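PDB 6A3F: levoglucosan dehydrogenase from Pseudarthrobacter phenanthrenivorans, which oxidises levoglucosan (1,6-anhydro-beta-D-glucose) to 3-dehydrolevoglucosan with NAD(+) as the electron acceptor, working as a homotetramer of the Gfo/Idh/MocA family. Local coordinates for residues K59-A64 and E71-F76. Residues are numbered along the deposited sequence; the frame is centred on the assembly and turned at random.
Sequences KVIAEA and EAARRF
Ala72, on the strand-facing side of the helix, receives two side chains of 59-64: its CB lies 3.8 Å from Ile61 CD1 and 3.9 Å from Glu63 OE2. In Glu63, which binds NADH, chi1 (-55°, CG anti to the carbonyl carbon) sets CG against this methyl, and the bend at chi2 (-70°) brings OE2 to it as well, a contact of packing and not of polar bonding. One residue on, Ala73 takes the other branch of the isoleucine, with Ile61 CG2 3.7 Å from Ala73 CB; here the CA atoms of Ile61 and Ala73 come within 6.2 Å. At Phe76, Ile61 CD1 meets the rim of the ring rather than a face, 3.7 Å from CD2. With CG1 anti to the backbone N (chi1 -172°) and chi2 extended, Ile61 CD1 reaches both Ala72 CB and the edge of the Phe76 ring while CG2 covers Ala73. The axes of the short strand and helix segments approach to 8.4 Å, consistent with the small side chains of Ala72 and Ala73 at the interface. This is the strand-to-helix packing of a Rossmann beta-alpha-beta unit: strand 55-62 runs between strands 23-30 and 80-82, helix 66-76 crosses over to 80-82, Phe76 also touches helix 35-48, and Met47 and Trp50 of a second subunit hydrogen-bond to Arg75 and Glu71.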
ATOM      1  N   LYS B  59       0.724  42.838  -6.675  1.00 31.72           N
ATOM      2  CA  LYS B  59       0.815  44.219  -7.137  1.00 32.42           C
ATOM      3  C   LYS B  59       1.333  44.248  -8.574  1.00 31.05           C
ATOM      4  O   LYS B  59       0.721  44.894  -9.456  1.00 31.77           O
ATOM      5  CB  LYS B  59       1.704  45.048  -6.206  1.00 35.00           C
ATOM      6  CG  LYS B  59       1.684  46.548  -6.501  1.00 31.84           C
ATOM      7  CD  LYS B  59       0.290  47.150  -6.460  1.00 33.24           C
ATOM      8  CE  LYS B  59       0.339  48.652  -6.292  1.00 40.50           C
ATOM      9  NZ  LYS B  59      -0.970  49.205  -5.870  1.00 43.88           N
ATOM     10  N   VAL B  60       2.440  43.561  -8.816  1.00 30.61           N
ATOM     11  CA  VAL B  60       3.083  43.616 -10.128  1.00 31.44           C
ATOM     12  C   VAL B  60       3.741  42.272 -10.448  1.00 29.25           C
ATOM     13  O   VAL B  60       4.286  41.650  -9.570  1.00 27.68           O
ATOM     14  CB  VAL B  60       4.114  44.761 -10.160  1.00 31.87           C
ATOM     15  CG1 VAL B  60       5.286  44.522  -9.232  1.00 33.16           C
ATOM     16  CG2 VAL B  60       4.603  45.021 -11.564  1.00 33.19           C
ATOM     17  N   ILE B  61       3.696  41.883 -11.720  1.00 31.04           N
ATOM     18  CA  ILE B  61       4.377  40.693 -12.241  1.00 32.18           C
ATOM     19  C   ILE B  61       5.282  41.108 -13.410  1.00 34.57           C
ATOM     20  O   ILE B  61       4.892  41.912 -14.239  1.00 33.26           O
ATOM     21  CB  ILE B  61       3.356  39.605 -12.640  1.00 29.01           C
ATOM     22  CG1 ILE B  61       4.008  38.278 -13.011  1.00 31.03           C
ATOM     23  CG2 ILE B  61       2.405  40.095 -13.722  1.00 31.39           C
ATOM     24  CD1 ILE B  61       3.024  37.144 -13.082  1.00 32.88           C
ATOM     25  N   ALA B  62       6.489  40.555 -13.415  1.00 33.04           N
ATOM     26  CA  ALA B  62       7.451  40.744 -14.516  1.00 33.08           C
ATOM     27  C   ALA B  62       7.555  39.468 -15.335  1.00 35.61           C
ATOM     28  O   ALA B  62       7.720  38.385 -14.752  1.00 35.86           O
ATOM     29  CB  ALA B  62       8.793  41.084 -13.936  1.00 32.80           C
ATOM     30  N   GLU B  63       7.488  39.593 -16.657  1.00 33.09           N
ATOM     31  CA  GLU B  63       7.848  38.519 -17.560  1.00 33.86           C
ATOM     32  C   GLU B  63       8.793  39.080 -18.644  1.00 35.64           C
ATOM     33  O   GLU B  63       9.151  40.257 -18.617  1.00 36.04           O
ATOM     34  CB  GLU B  63       6.620  37.878 -18.205  1.00 31.30           C
ATOM     35  CG  GLU B  63       5.583  37.383 -17.219  1.00 36.18           C
ATOM     36  CD  GLU B  63       5.966  36.165 -16.393  1.00 36.86           C
ATOM     37  OE1 GLU B  63       6.907  35.465 -16.761  1.00 38.07           O
ATOM     38  OE2 GLU B  63       5.311  35.945 -15.341  1.00 39.56           O
ATOM     39  N   ALA B  64       9.174  38.214 -19.569  1.00 35.30           N
ATOM     40  CA  ALA B  64      10.289  38.440 -20.489  1.00 39.37           C
ATOM     41  C   ALA B  64       9.940  39.575 -21.471  1.00 42.65           C
ATOM     42  O   ALA B  64      10.818  40.268 -21.925  1.00 38.33           O
ATOM     43  CB  ALA B  64      10.620  37.152 -21.209  1.00 40.00           C
ATOM     44  N   GLU B  71      -0.432  39.609 -20.016  1.00 30.43           N
ATOM     45  CA  GLU B  71      -1.286  38.403 -20.069  1.00 33.69           C
ATOM     46  C   GLU B  71      -1.207  37.633 -18.730  1.00 30.41           C
ATOM     47  O   GLU B  71      -2.239  37.214 -18.164  1.00 30.56           O
ATOM     48  CB  GLU B  71      -0.815  37.592 -21.279  1.00 39.02           C
ATOM     49  CG  GLU B  71      -1.452  36.231 -21.437  1.00 44.38           C
ATOM     50  CD  GLU B  71      -2.843  36.139 -22.040  1.00 53.22           C
ATOM     51  OE1 GLU B  71      -3.599  37.148 -22.056  1.00 63.22           O
ATOM     52  OE2 GLU B  71      -3.179  35.018 -22.480  1.00 55.77           O
ATOM     53  N   ALA B  72      -0.005  37.509 -18.201  1.00 30.73           N
ATOM     54  CA  ALA B  72       0.223  36.870 -16.905  1.00 31.03           C
ATOM     55  C   ALA B  72      -0.468  37.651 -15.787  1.00 31.49           C
ATOM     56  O   ALA B  72      -1.008  37.050 -14.829  1.00 29.53           O
ATOM     57  CB  ALA B  72       1.687  36.760 -16.635  1.00 29.31           C
ATOM     58  N   ALA B  73      -0.460  38.983 -15.880  1.00 29.36           N
ATOM     59  CA  ALA B  73      -1.132  39.782 -14.882  1.00 29.62           C
ATOM     60  C   ALA B  73      -2.651  39.539 -14.914  1.00 31.98           C
ATOM     61  O   ALA B  73      -3.294  39.487 -13.856  1.00 28.10           O
ATOM     62  CB  ALA B  73      -0.801  41.238 -15.079  1.00 29.13           C
ATOM     63  N   ARG B  74      -3.200  39.365 -16.115  1.00 30.11           N
ATOM     64  CA  ARG B  74      -4.594  39.040 -16.293  1.00 31.38           C
ATOM     65  C   ARG B  74      -4.867  37.636 -15.712  1.00 32.80           C
ATOM     66  O   ARG B  74      -5.817  37.433 -14.971  1.00 29.72           O
ATOM     67  CB  ARG B  74      -4.951  39.101 -17.781  1.00 36.81           C
ATOM     68  CG  ARG B  74      -5.298  40.499 -18.272  1.00 41.03           C
ATOM     69  CD  ARG B  74      -5.953  40.492 -19.646  1.00 45.33           C
ATOM     70  NE  ARG B  74      -5.029  40.088 -20.709  1.00 50.53           N
ATOM     71  CZ  ARG B  74      -4.108  40.882 -21.272  1.00 48.37           C
ATOM     72  NH1 ARG B  74      -4.067  42.173 -20.983  1.00 51.83           N
ATOM     73  NH2 ARG B  74      -3.209  40.372 -22.102  1.00 47.46           N
ATOM     74  N   ARG B  75      -4.016  36.685 -16.046  1.00 30.01           N
ATOM     75  CA  ARG B  75      -4.257  35.281 -15.669  1.00 29.36           C
ATOM     76  C   ARG B  75      -4.142  35.098 -14.151  1.00 29.49           C
ATOM     77  O   ARG B  75      -4.951  34.397 -13.538  1.00 30.26           O
ATOM     78  CB  ARG B  75      -3.227  34.374 -16.327  1.00 31.61           C
ATOM     79  CG  ARG B  75      -3.417  32.902 -15.992  1.00 30.61           C
ATOM     80  CD  ARG B  75      -2.380  32.029 -16.683  1.00 31.92           C
ATOM     81  NE  ARG B  75      -2.445  30.669 -16.181  1.00 33.23           N
ATOM     82  CZ  ARG B  75      -2.082  29.588 -16.856  1.00 35.59           C
ATOM     83  NH1 ARG B  75      -1.370  29.701 -17.970  1.00 33.70           N
ATOM     84  NH2 ARG B  75      -2.412  28.397 -16.389  1.00 33.23           N
ATOM     85  N   PHE B  76      -3.133  35.727 -13.569  1.00 30.29           N
ATOM     86  CA  PHE B  76      -2.758  35.540 -12.175  1.00 28.22           C
ATOM     87  C   PHE B  76      -3.370  36.632 -11.284  1.00 28.26           C
ATOM     88  O   PHE B  76      -3.243  36.538 -10.097  1.00 27.16           O
ATOM     89  CB  PHE B  76      -1.236  35.439 -12.025  1.00 26.45           C
ATOM     90  CG  PHE B  76      -0.615  34.273 -12.756  1.00 27.02           C
ATOM     91  CD1 PHE B  76      -1.222  33.025 -12.758  1.00 29.38           C
ATOM     92  CD2 PHE B  76       0.597  34.403 -13.412  1.00 30.37           C
ATOM     93  CE1 PHE B  76      -0.675  31.954 -13.458  1.00 29.67           C
ATOM     94  CE2 PHE B  76       1.169  33.329 -14.081  1.00 32.77           C
ATOM     95  CZ  PHE B  76       0.529  32.112 -14.122  1.00 32.00           C
TER